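Local coordinates for neutral ceramidase (Pseudomonas aeruginosa, PDB 2ZWS), which hydrolyses the N-acyl linkage of ceramides to release sphingosine and a free fatty acid, and also catalyses the reverse synthesis of ceramide, at residues Q181-L185 and K279-A284; D2-R6 and E290-L295; P251-K256 and E271-R275; G8-D13 and R132-A137; H107-Y111 and P387-T391. All blocks are in the same frame, centred on the assembly; numbering follows the deposited sequence.

Contact 1: Q181-L185 and K279-A284; sequences QMSVL and KAYEIA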
# COMPACT_ATOMS: atom_id res chain seq x y z
N GLN A 181 14.19 -8.50 -10.74
CA GLN A 181 14.93 -8.55 -9.49
C GLN A 181 14.05 -8.41 -8.26
O GLN A 181 13.34 -7.41 -8.10
CB GLN A 181 16.03 -7.49 -9.43
CG GLN A 181 16.89 -7.65 -8.16
CD GLN A 181 18.17 -6.83 -8.23
OE1 GLN A 181 19.25 -7.36 -8.56
NE2 GLN A 181 18.06 -5.56 -7.96
N MET A 182 14.10 -9.43 -7.40
CA MET A 182 13.60 -9.31 -6.05
C MET A 182 14.79 -9.23 -5.07
O MET A 182 15.73 -10.02 -5.15
CB MET A 182 12.73 -10.51 -5.68
CG MET A 182 12.25 -10.46 -4.22
SD MET A 182 11.18 -11.82 -3.77
CE MET A 182 9.64 -11.33 -4.62
N SER A 183 14.72 -8.27 -4.14
CA SER A 183 15.72 -8.13 -3.08
C SER A 183 15.02 -8.43 -1.76
O SER A 183 13.83 -8.12 -1.59
CB SER A 183 16.23 -6.67 -3.02
OG SER A 183 16.81 -6.29 -4.27
N VAL A 184 15.74 -9.05 -0.83
CA VAL A 184 15.18 -9.34 0.49
C VAL A 184 16.14 -8.91 1.58
O VAL A 184 17.32 -9.28 1.55
CB VAL A 184 14.81 -10.85 0.67
CG1 VAL A 184 14.19 -11.12 2.08
CG2 VAL A 184 13.87 -11.32 -0.43
N LEU A 185 15.63 -8.09 2.51
CA LEU A 185 16.33 -7.80 3.77
C LEU A 185 15.71 -8.68 4.87
O LEU A 185 14.52 -8.56 5.18
CB LEU A 185 16.22 -6.32 4.16
CG LEU A 185 16.96 -5.85 5.44
CD1 LEU A 185 18.45 -6.08 5.36
CD2 LEU A 185 16.70 -4.38 5.68
N LYS A 279 9.66 -16.89 -4.08
CA LYS A 279 10.97 -16.33 -4.37
C LYS A 279 11.58 -15.66 -3.14
O LYS A 279 12.80 -15.81 -2.89
CB LYS A 279 10.92 -15.37 -5.58
CG LYS A 279 12.33 -14.95 -6.10
CD LYS A 279 13.05 -16.17 -6.68
CE LYS A 279 14.44 -15.88 -7.20
NZ LYS A 279 14.81 -17.12 -7.96
N ALA A 280 10.77 -14.93 -2.37
CA ALA A 280 11.27 -14.22 -1.18
C ALA A 280 11.78 -15.24 -0.17
O ALA A 280 12.84 -15.06 0.41
CB ALA A 280 10.17 -13.36 -0.56
N TYR A 281 11.01 -16.31 -0.00
CA TYR A 281 11.37 -17.35 0.94
C TYR A 281 12.68 -18.03 0.51
O TYR A 281 13.55 -18.30 1.35
CB TYR A 281 10.24 -18.39 1.02
CG TYR A 281 10.38 -19.27 2.21
CD1 TYR A 281 10.94 -20.55 2.11
CD2 TYR A 281 9.98 -18.82 3.47
CE1 TYR A 281 11.10 -21.34 3.25
CE2 TYR A 281 10.15 -19.61 4.60
CZ TYR A 281 10.69 -20.87 4.47
OH TYR A 281 10.83 -21.64 5.59
N GLU A 282 12.80 -18.29 -0.79
CA GLU A 282 14.02 -18.89 -1.37
C GLU A 282 15.23 -17.98 -1.08
O GLU A 282 16.27 -18.43 -0.55
CB GLU A 282 13.88 -19.06 -2.88
CG GLU A 282 15.19 -19.56 -3.50
CD GLU A 282 15.17 -19.68 -5.00
OE1 GLU A 282 14.22 -19.25 -5.68
OE2 GLU A 282 16.15 -20.26 -5.54
N ILE A 283 15.08 -16.69 -1.38
CA ILE A 283 16.22 -15.77 -1.20
C ILE A 283 16.60 -15.66 0.27
O ILE A 283 17.80 -15.77 0.62
CB ILE A 283 15.89 -14.38 -1.77
CG1 ILE A 283 15.71 -14.47 -3.29
CG2 ILE A 283 16.95 -13.33 -1.32
CD1 ILE A 283 15.03 -13.23 -3.89
N ALA A 284 15.60 -15.43 1.14
CA ALA A 284 15.87 -15.32 2.58
C ALA A 284 16.62 -16.56 3.06
O ALA A 284 17.56 -16.44 3.84
CB ALA A 284 14.58 -15.10 3.41

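Contact 2: D2-R6 and E290-L295; sequences DLPYR and EVLGEL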
# COMPACT_ATOMS: atom_id res chain seq x y z
N ASP A 2 28.60 -7.79 21.16
CA ASP A 2 28.10 -8.92 20.38
C ASP A 2 27.41 -8.40 19.12
O ASP A 2 28.08 -7.86 18.24
CB ASP A 2 27.18 -9.84 21.22
CG ASP A 2 27.16 -11.29 20.73
OD1 ASP A 2 26.37 -12.10 21.26
OD2 ASP A 2 27.95 -11.63 19.80
N LEU A 3 26.08 -8.50 19.06
CA LEU A 3 25.34 -8.33 17.81
C LEU A 3 25.35 -6.91 17.25
O LEU A 3 25.30 -5.94 18.02
CB LEU A 3 23.92 -8.87 17.97
CG LEU A 3 23.86 -10.39 18.14
CD1 LEU A 3 22.57 -10.83 18.79
CD2 LEU A 3 24.07 -11.12 16.83
N PRO A 4 25.46 -6.78 15.91
CA PRO A 4 25.69 -5.47 15.29
C PRO A 4 24.50 -4.50 15.31
O PRO A 4 24.69 -3.28 15.29
CB PRO A 4 26.06 -5.82 13.84
CG PRO A 4 25.48 -7.18 13.60
CD PRO A 4 25.45 -7.88 14.93
N TYR A 5 23.28 -5.05 15.36
CA TYR A 5 22.07 -4.23 15.27
C TYR A 5 21.09 -4.63 16.33
O TYR A 5 21.21 -5.71 16.94
CB TYR A 5 21.41 -4.39 13.88
CG TYR A 5 22.29 -3.96 12.74
CD1 TYR A 5 22.86 -4.90 11.89
CD2 TYR A 5 22.57 -2.61 12.50
CE1 TYR A 5 23.69 -4.52 10.83
CE2 TYR A 5 23.40 -2.22 11.46
CZ TYR A 5 23.95 -3.18 10.63
OH TYR A 5 24.76 -2.80 9.58
N ARG A 6 20.12 -3.76 16.57
CA ARG A 6 18.88 -4.18 17.21
C ARG A 6 17.80 -3.93 16.18
O ARG A 6 17.89 -2.99 15.38
CB ARG A 6 18.62 -3.37 18.47
CG ARG A 6 19.61 -3.65 19.58
CD ARG A 6 19.35 -2.71 20.75
NE ARG A 6 19.71 -1.32 20.45
CZ ARG A 6 20.90 -0.78 20.67
NH1 ARG A 6 21.89 -1.50 21.20
NH2 ARG A 6 21.12 0.50 20.36
N GLU A 290 25.77 -10.92 4.71
CA GLU A 290 25.43 -10.21 5.95
C GLU A 290 25.59 -8.69 5.74
O GLU A 290 26.60 -8.24 5.18
CB GLU A 290 26.26 -10.67 7.15
CG GLU A 290 25.79 -10.02 8.44
CD GLU A 290 26.34 -10.65 9.69
OE1 GLU A 290 27.30 -11.45 9.57
OE2 GLU A 290 25.85 -10.30 10.78
N VAL A 291 24.60 -7.94 6.20
CA VAL A 291 24.65 -6.47 6.20
C VAL A 291 25.45 -6.01 7.41
O VAL A 291 25.14 -6.36 8.54
CB VAL A 291 23.23 -5.89 6.20
CG1 VAL A 291 23.25 -4.35 6.28
CG2 VAL A 291 22.48 -6.35 4.95
N LEU A 292 26.50 -5.24 7.16
CA LEU A 292 27.35 -4.68 8.19
C LEU A 292 27.70 -3.24 7.89
O LEU A 292 27.88 -2.85 6.73
CB LEU A 292 28.65 -5.49 8.31
CG LEU A 292 28.48 -6.96 8.71
CD1 LEU A 292 29.80 -7.71 8.54
CD2 LEU A 292 27.94 -7.08 10.13
N GLY A 293 27.80 -2.44 8.95
CA GLY A 293 28.21 -1.05 8.80
C GLY A 293 27.18 -0.06 9.31
O GLY A 293 26.15 -0.44 9.91
N GLU A 294 27.46 1.21 9.07
CA GLU A 294 26.70 2.30 9.68
C GLU A 294 25.26 2.39 9.18
O GLU A 294 24.95 1.93 8.09
CB GLU A 294 27.41 3.63 9.47
CG GLU A 294 27.34 4.15 8.08
CD GLU A 294 28.00 5.52 7.90
OE1 GLU A 294 28.66 5.70 6.87
OE2 GLU A 294 27.86 6.43 8.75
N LEU A 295 24.42 3.01 10.00
CA LEU A 295 23.14 3.50 9.54
C LEU A 295 23.28 5.00 9.31
O LEU A 295 23.92 5.71 10.08
CB LEU A 295 22.05 3.27 10.61
CG LEU A 295 21.78 1.82 11.04
CD1 LEU A 295 20.58 1.78 11.97
CD2 LEU A 295 21.60 0.89 9.85

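Contact 3: P251-K256 and E271-R275; sequences PNLNLK and EIGLR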
# COMPACT_ATOMS: atom_id res chain seq x y z
N PRO A 251 0.49 -7.69 -13.00
CA PRO A 251 0.60 -9.14 -12.73
C PRO A 251 0.58 -9.90 -14.06
O PRO A 251 -0.12 -9.52 -15.04
CB PRO A 251 -0.68 -9.45 -11.94
CG PRO A 251 -1.07 -8.13 -11.34
CD PRO A 251 -0.71 -7.09 -12.37
N ASN A 252 1.36 -10.97 -14.10
CA ASN A 252 1.28 -11.85 -15.25
C ASN A 252 -0.09 -12.54 -15.29
O ASN A 252 -0.74 -12.69 -14.24
CB ASN A 252 2.37 -12.91 -15.12
CG ASN A 252 2.55 -13.74 -16.39
OD1 ASN A 252 2.12 -13.36 -17.50
ND2 ASN A 252 3.15 -14.91 -16.22
N LEU A 253 -0.53 -12.94 -16.49
CA LEU A 253 -1.69 -13.81 -16.61
C LEU A 253 -1.54 -15.08 -15.79
O LEU A 253 -0.43 -15.63 -15.68
CB LEU A 253 -1.95 -14.17 -18.08
CG LEU A 253 -2.32 -13.03 -19.00
CD1 LEU A 253 -2.43 -13.61 -20.41
CD2 LEU A 253 -3.59 -12.31 -18.57
N ASN A 254 -2.64 -15.55 -15.21
CA ASN A 254 -2.61 -16.79 -14.44
C ASN A 254 -3.08 -17.95 -15.29
O ASN A 254 -4.29 -18.18 -15.47
CB ASN A 254 -3.47 -16.68 -13.19
CG ASN A 254 -3.55 -17.98 -12.43
OD1 ASN A 254 -2.78 -18.92 -12.67
ND2 ASN A 254 -4.47 -18.03 -11.46
N LEU A 255 -2.12 -18.67 -15.87
CA LEU A 255 -2.42 -19.79 -16.75
C LEU A 255 -2.11 -21.13 -16.10
O LEU A 255 -1.90 -22.13 -16.78
CB LEU A 255 -1.69 -19.63 -18.09
CG LEU A 255 -2.04 -18.33 -18.84
CD1 LEU A 255 -1.24 -18.24 -20.16
CD2 LEU A 255 -3.55 -18.19 -19.12
N LYS A 256 -2.14 -21.17 -14.76
CA LYS A 256 -2.00 -22.41 -14.03
C LYS A 256 -3.09 -23.41 -14.44
O LYS A 256 -4.20 -22.99 -14.79
CB LYS A 256 -2.12 -22.13 -12.53
CG LYS A 256 -0.87 -21.53 -11.91
CD LYS A 256 0.24 -22.58 -11.78
CE LYS A 256 0.03 -23.50 -10.58
NZ LYS A 256 1.15 -24.45 -10.45
N GLU A 271 -2.40 -16.69 -6.41
CA GLU A 271 -1.34 -17.23 -7.24
C GLU A 271 -0.17 -16.26 -7.41
O GLU A 271 0.98 -16.66 -7.26
CB GLU A 271 -1.89 -17.63 -8.61
CG GLU A 271 -0.84 -18.19 -9.59
CD GLU A 271 -0.13 -19.45 -9.12
OE1 GLU A 271 -0.60 -20.16 -8.20
OE2 GLU A 271 0.95 -19.75 -9.70
N ILE A 272 -0.46 -15.01 -7.74
CA ILE A 272 0.61 -14.00 -7.93
C ILE A 272 1.27 -13.71 -6.58
O ILE A 272 2.50 -13.54 -6.50
CB ILE A 272 0.07 -12.72 -8.65
CG1 ILE A 272 -0.50 -13.08 -10.03
CG2 ILE A 272 1.15 -11.59 -8.75
CD1 ILE A 272 0.52 -13.81 -10.98
N GLY A 273 0.49 -13.68 -5.51
CA GLY A 273 1.09 -13.59 -4.18
C GLY A 273 2.01 -14.75 -3.87
O GLY A 273 3.12 -14.55 -3.35
N LEU A 274 1.56 -15.95 -4.18
CA LEU A 274 2.40 -17.13 -3.92
C LEU A 274 3.69 -17.12 -4.73
O LEU A 274 4.73 -17.55 -4.23
CB LEU A 274 1.65 -18.43 -4.19
CG LEU A 274 0.62 -18.78 -3.12
CD1 LEU A 274 -0.20 -19.98 -3.58
CD2 LEU A 274 1.27 -19.06 -1.77
N ARG A 275 3.63 -16.63 -5.97
CA ARG A 275 4.84 -16.57 -6.80
C ARG A 275 5.89 -15.64 -6.17
O ARG A 275 7.07 -15.99 -6.09
CB ARG A 275 4.52 -16.14 -8.23
CG ARG A 275 3.76 -17.21 -8.98
CD ARG A 275 3.36 -16.77 -10.36
NE ARG A 275 2.44 -17.75 -10.93
CZ ARG A 275 1.92 -17.71 -12.16
NH1 ARG A 275 2.22 -16.72 -13.00
NH2 ARG A 275 1.07 -18.67 -12.53
O HOH W 1 0.77 -17.90 -15.59

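Contact 4: G8-D13 and R132-A137; sequences GLGKAD and RSIERA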
# COMPACT_ATOMS: atom_id res chain seq x y z
N GLY A 8 13.23 -3.99 15.64
CA GLY A 8 11.93 -4.19 16.23
C GLY A 8 10.92 -4.30 15.12
O GLY A 8 11.00 -3.52 14.15
N LEU A 9 10.03 -5.28 15.23
CA LEU A 9 9.02 -5.53 14.18
C LEU A 9 7.66 -5.34 14.76
O LEU A 9 7.34 -5.89 15.80
CB LEU A 9 9.11 -6.97 13.70
CG LEU A 9 10.53 -7.47 13.43
CD1 LEU A 9 10.48 -8.94 13.11
CD2 LEU A 9 11.09 -6.68 12.26
N GLY A 10 6.83 -4.56 14.08
CA GLY A 10 5.48 -4.25 14.58
C GLY A 10 4.47 -4.23 13.45
O GLY A 10 4.82 -3.98 12.29
N LYS A 11 3.21 -4.53 13.75
CA LYS A 11 2.18 -4.51 12.72
C LYS A 11 0.92 -3.94 13.34
O LYS A 11 0.58 -4.25 14.50
CB LYS A 11 1.96 -5.93 12.17
CG LYS A 11 0.93 -6.09 11.12
CD LYS A 11 0.94 -7.53 10.64
CE LYS A 11 -0.45 -8.00 10.37
NZ LYS A 11 -0.52 -9.43 10.05
N ALA A 12 0.22 -3.08 12.60
CA ALA A 12 -1.04 -2.51 13.11
C ALA A 12 -2.04 -2.25 12.01
O ALA A 12 -1.68 -2.04 10.87
CB ALA A 12 -0.79 -1.24 13.88
N ASP A 13 -3.30 -2.32 12.39
CA ASP A 13 -4.45 -2.28 11.48
C ASP A 13 -4.67 -0.84 10.98
O ASP A 13 -4.76 0.10 11.80
CB ASP A 13 -5.63 -2.75 12.32
CG ASP A 13 -6.93 -2.92 11.53
OD1 ASP A 13 -7.01 -2.56 10.33
OD2 ASP A 13 -7.91 -3.43 12.14
N ARG A 132 0.74 3.45 15.38
CA ARG A 132 0.65 2.29 16.29
C ARG A 132 1.65 1.21 15.86
O ARG A 132 2.25 0.55 16.68
CB ARG A 132 -0.77 1.75 16.25
CG ARG A 132 -1.09 0.72 17.33
CD ARG A 132 -2.57 0.20 17.23
NE ARG A 132 -3.49 1.26 16.80
CZ ARG A 132 -4.16 1.31 15.64
NH1 ARG A 132 -4.12 0.29 14.74
NH2 ARG A 132 -4.90 2.39 15.39
N SER A 133 1.87 1.05 14.55
CA SER A 133 2.82 -0.00 14.09
C SER A 133 4.25 0.31 14.57
O SER A 133 5.01 -0.59 14.96
CB SER A 133 2.74 -0.21 12.57
OG SER A 133 3.35 0.85 11.88
N ILE A 134 4.61 1.60 14.57
CA ILE A 134 5.93 2.04 15.01
C ILE A 134 6.07 1.89 16.50
O ILE A 134 7.09 1.41 16.98
CB ILE A 134 6.20 3.49 14.55
CG1 ILE A 134 6.27 3.59 13.01
CG2 ILE A 134 7.54 4.05 15.10
CD1 ILE A 134 6.18 5.06 12.44
N GLU A 135 5.01 2.24 17.23
CA GLU A 135 4.99 2.06 18.68
C GLU A 135 5.18 0.60 19.05
O GLU A 135 5.94 0.27 20.00
CB GLU A 135 3.66 2.57 19.22
CG GLU A 135 3.56 4.06 19.13
CD GLU A 135 2.23 4.57 19.67
OE1 GLU A 135 1.21 3.85 19.59
OE2 GLU A 135 2.22 5.71 20.17
N ARG A 136 4.51 -0.29 18.32
CA ARG A 136 4.64 -1.71 18.57
C ARG A 136 6.04 -2.21 18.24
O ARG A 136 6.62 -2.97 19.00
CB ARG A 136 3.59 -2.53 17.83
CG ARG A 136 2.21 -2.23 18.35
CD ARG A 136 1.12 -2.87 17.51
NE ARG A 136 -0.15 -2.86 18.25
CZ ARG A 136 -1.30 -3.35 17.78
NH1 ARG A 136 -1.36 -3.86 16.55
NH2 ARG A 136 -2.40 -3.31 18.53
N ALA A 137 6.58 -1.76 17.11
CA ALA A 137 7.92 -2.15 16.72
C ALA A 137 8.97 -1.70 17.72
O ALA A 137 9.83 -2.49 18.10
CB ALA A 137 8.24 -1.64 15.31
O HOH W 2 -6.19 2.51 12.57

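Contact 5: H107-Y111 and P387-T391; sequences HYAMY and PWTPT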
# COMPACT_ATOMS: atom_id res chain seq x y z
N HIS A 107 -4.70 14.89 0.40
CA HIS A 107 -5.22 16.25 0.45
C HIS A 107 -5.23 16.94 -0.92
O HIS A 107 -5.69 18.08 -1.02
CB HIS A 107 -4.46 17.10 1.46
CG HIS A 107 -4.87 16.82 2.89
ND1 HIS A 107 -4.24 17.39 3.98
CD2 HIS A 107 -5.84 16.02 3.39
CE1 HIS A 107 -4.81 16.95 5.09
NE2 HIS A 107 -5.80 16.13 4.76
N TYR A 108 -4.74 16.24 -1.95
CA TYR A 108 -4.73 16.74 -3.33
C TYR A 108 -5.92 16.24 -4.11
O TYR A 108 -6.21 15.03 -4.15
CB TYR A 108 -3.42 16.43 -4.04
CG TYR A 108 -2.36 17.36 -3.54
CD1 TYR A 108 -2.29 18.68 -4.00
CD2 TYR A 108 -1.45 16.94 -2.57
CE1 TYR A 108 -1.36 19.54 -3.50
CE2 TYR A 108 -0.51 17.82 -2.06
CZ TYR A 108 -0.46 19.11 -2.54
OH TYR A 108 0.44 20.03 -2.06
N ALA A 109 -6.61 17.18 -4.75
CA ALA A 109 -7.92 16.87 -5.31
C ALA A 109 -7.88 15.74 -6.34
O ALA A 109 -8.80 14.93 -6.37
CB ALA A 109 -8.59 18.12 -5.91
N MET A 110 -6.85 15.69 -7.19
CA MET A 110 -6.74 14.68 -8.24
C MET A 110 -6.95 13.26 -7.71
O MET A 110 -7.63 12.43 -8.31
CB MET A 110 -5.37 14.79 -8.92
CG MET A 110 -5.20 13.94 -10.18
SD MET A 110 -6.40 14.34 -11.47
CE MET A 110 -6.35 16.10 -11.52
N TYR A 111 -6.35 13.00 -6.55
CA TYR A 111 -6.33 11.64 -6.03
C TYR A 111 -7.59 11.28 -5.24
O TYR A 111 -7.81 10.10 -4.96
CB TYR A 111 -5.03 11.42 -5.24
CG TYR A 111 -3.81 11.78 -6.08
CD1 TYR A 111 -3.64 11.21 -7.33
CD2 TYR A 111 -2.83 12.65 -5.61
CE1 TYR A 111 -2.55 11.56 -8.15
CE2 TYR A 111 -1.72 12.99 -6.39
CZ TYR A 111 -1.60 12.43 -7.66
OH TYR A 111 -0.51 12.78 -8.40
N PRO A 387 -3.43 23.66 -6.34
CA PRO A 387 -3.24 22.76 -7.49
C PRO A 387 -3.86 21.41 -7.17
O PRO A 387 -3.97 21.05 -5.98
CB PRO A 387 -1.71 22.63 -7.62
CG PRO A 387 -1.17 23.07 -6.32
CD PRO A 387 -2.17 24.01 -5.67
N TRP A 388 -4.29 20.66 -8.19
CA TRP A 388 -4.91 19.35 -7.95
C TRP A 388 -3.86 18.28 -7.67
O TRP A 388 -4.21 17.16 -7.31
CB TRP A 388 -5.74 18.92 -9.15
CG TRP A 388 -6.94 19.77 -9.38
CD1 TRP A 388 -7.35 20.88 -8.68
CD2 TRP A 388 -7.90 19.56 -10.41
NE1 TRP A 388 -8.52 21.38 -9.24
CE2 TRP A 388 -8.87 20.59 -10.30
CE3 TRP A 388 -8.03 18.60 -11.43
CZ2 TRP A 388 -9.96 20.67 -11.17
CZ3 TRP A 388 -9.12 18.69 -12.30
CH2 TRP A 388 -10.06 19.71 -12.17
N THR A 389 -2.59 18.61 -7.89
CA THR A 389 -1.50 17.66 -7.74
C THR A 389 -0.39 18.31 -6.92
O THR A 389 -0.32 19.53 -6.84
CB THR A 389 -0.96 17.22 -9.13
OG1 THR A 389 -0.86 18.37 -10.00
CG2 THR A 389 -1.87 16.18 -9.76
N PRO A 390 0.46 17.50 -6.26
CA PRO A 390 1.53 18.09 -5.43
C PRO A 390 2.61 18.87 -6.19
O PRO A 390 2.82 18.65 -7.38
CB PRO A 390 2.18 16.88 -4.73
CG PRO A 390 1.70 15.68 -5.46
CD PRO A 390 0.43 16.02 -6.18
N THR A 391 3.29 19.74 -5.46
CA THR A 391 4.38 20.55 -5.98
C THR A 391 5.67 20.42 -5.18
O THR A 391 6.73 20.72 -5.69
CB THR A 391 3.98 22.04 -6.03
OG1 THR A 391 3.71 22.51 -4.71
CG2 THR A 391 2.72 22.22 -6.92
O HOH W 3 3.08 19.42 -2.50
O HOH W 4 -6.01 19.96 -4.52

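Contact 1: Q181-L185 and K279-A284
A helix laid obliquely across a β-strand illustrates how alternate strand residues can fit between residues spaced along one helical face. The short segments cross at -55°, with their axes 8.3 Å apart at the closest point, and no hydrogen bond passes between them, so complementary shape does the work. M182 and V184 both direct their CA-to-CB bonds toward the helix, whereas S183 between them points away. The long, unbranched side chain of M182, t at both chi1 and chi2, carries its sulfur to the helix backbone: SD lies 3.4 Å from A280 N and 3.7 Å from A280 CB. Only a small methyl stands at this position, and the thioether occupies the shallow hollow beside it. I283 is the answering bump from the helix. Its CD1 comes within 3.9 Å of M182 CG and its CG2 within 3.8 Å of V184 CG2, so that it bridges the two strand residues. V184 in turn spreads its methyls over the low surface made by two alanines, with CG2 4.2 Å from A280 CB and CG1 4.2 Å from A284 CB. K279 contributes its CB, 4.0 Å from M182 SD, while its amine turns away to a salt bridge with E282. Strand 181-189 runs between strands 142-152 and 194-200 of the large mixed sheet, and helix 265-286 packs on it beside helix 218-231, whose W227 touches A280 and A284.

Contact 2: D2-R6 and E290-L295
This is a partly buried tyrosine-to-loop contact at the start of the chain, where the entry into strand 5-13 meets the link between strand 289-291 and strand 295-303. Strands 5-13 and 289-291 both pair with strand 142-152, Y5 through G144 and V291 through L146, whereas strand 295-303 belongs to another sheet. Y5 dominates the meeting. Its hydroxyl donates to G293 O at 2.8 Å, and the ring edge runs along the loop backbone, with CE1 3.3 Å from V291 O. L295 closes in from farther along, its CD2 3.9 Å from Y5 CE2. G293 has backbone angles (121/-174) at which a CB would jam against the preceding carbonyl, so glycine suits the turn. At the margin P4 CG lies 4.3 Å from L292 CD2, while the carboxylate of E290 forms a salt bridge with R145. The chemistry is that of an amphipathic side chain: the buried ring makes the packing surface, and its hydroxyl satisfies a loop carbonyl without needing a charge.

Contact 3: P251-K256 and E271-R275
An extended loop runs past one turn of helix, the two backbones drawing nearest at P251 and I272 (CA to CA 6.8 Å) and at N254 and E271 (CA to CA 7.3 Å). From P251 to L253 the loop keeps extended, polyproline-like torsions; the opposing segment is regular α-helix, with R275 N bonded to E271 O at 2.9 Å. No direct hydrogen bond joins the two segments. I272 supplies the apolar end, its CG1 4.1 Å from P251 CB and its CD1 3.7 Å from N252 O. Farther along, N254 folds its side chain back on its own loop: OD1 accepts from K256 N at 3.1 Å, forming an Asx turn that bends the chain after the extended run. P251, the last residue of strand 249-251, directly follows S250, the probable nucleophile by similarity, and its side chain also comes within about 4 Å of that of the zinc ligand H204 at the nearest atoms, so the contact borders the active site. On the helix, R275 NE binds E271 OE2 at 2.8 Å in a salt bridge, and K256 packs its aliphatic part against that pair, with CG 3.4 Å from E271 OE2. A water spans the gap, donating to L253 O at 2.6 Å and accepting from L255 N at 3.0 Å and R275 NH2 at 3.2 Å. N155 O, from outside the two segments, accepts hydrogen bonds from both R275 NH1 and N252 ND2.

Contact 4: G8-D13 and R132-A137
Close backbone approach comes first here: strand and helix axes pass only 5.8 Å apart, running at 148° to one another, and G10 CA lies 3.9 Å from A137 CA. Glycine makes this possible, since a CB on G8 would clash with A137 O and one on G10 with S133 O and A137 N. In their place G8 CA makes a CA-H...O contact of 3.3 Å to A137 O. Van der Waals packing continues with small residues, G10 N lying 3.5 Å from A137 CB and A12 CB 3.9 Å from S133 CB. Hydrogen bonds take over toward the strand's end, where two arginines one helical turn apart donate to strand carbonyls: R136 NH1 to K11 O at 2.8 Å, and R132 NH1 to D13 O at 3.0 Å. A water also joins D13 O to R132 NH2. Both guanidiniums form salt bridges with E556. Helix 120-138 thus rests on the large mixed sheet, where S133 touches strand 41-49, the neighbour of strand 5-13, and also strand 55-61 beyond it.

Contact 5: H107-Y111 and P387-T391
A loop docked on a short, weakly bonded helical turn, beside the probable substrate pocket of the N-terminal ceramidase region, shows how one carbonyl and a few rings can join distant parts of a chain. W388, Y108 and M110 lose the most surface to it. W388 O accepts from M110 N at 3.0 Å, a hydrogen bond from the start of helix 109-112 to the loop backbone. The W388 indole also takes A109 over its face, with A109 CB 4.1 Å from W388 CD1, and K383 forms a cation-pi contact with the same side chain. M110 adds a packing surface, its CB 3.9 Å from T389 CG2. Y108 lies along the loop, its CB 3.4 Å from W388 O, and its ring receives P390 in a CH-pi contact, P390 CB standing 4.2 Å from the centroid over the face. P390 reaches a second tyrosine as well: its CD meets the edge of Y111 at CE2, 3.7 Å away. Y111 in turn packs edge-to-face with Y445 and hydrogen-bonds S447, while Y108 N bonds S106 OG; Y445 and S106 are both inferred to bind substrate. Two waters also bridge the segments. One accepts from A109 N at 2.9 Å and donates to P387 O at 2.7 Å; another donates to Y108 OH at 2.7 Å and accepts from T391 N at 3.0 Å.

How the contacts relate
Contacts 1 and 4 are the buried pair, each setting a helix on the large mixed sheet, yet by different means: contact 1 relies on apolar side chains, contact 4 on glycine closeness and arginine-to-carbonyl bonds. Contacts 2, 3 and 5 are partly buried and involve loops, and each mixes apolar packing with a polar link: a tyrosine bond, a bridging water, and a backbone bond, respectively. Shared elements tie them together. Helix 265-286 serves contacts 1 and 3, strand 5-13 serves contacts 2 and 4, and contacts 1 and 2 touch where L185 CD1 meets V291 CG2 at 4.1 Å. Contact 5 shares no element with the others, and the nearest other centre, that of contact 4, is about 29 Å away.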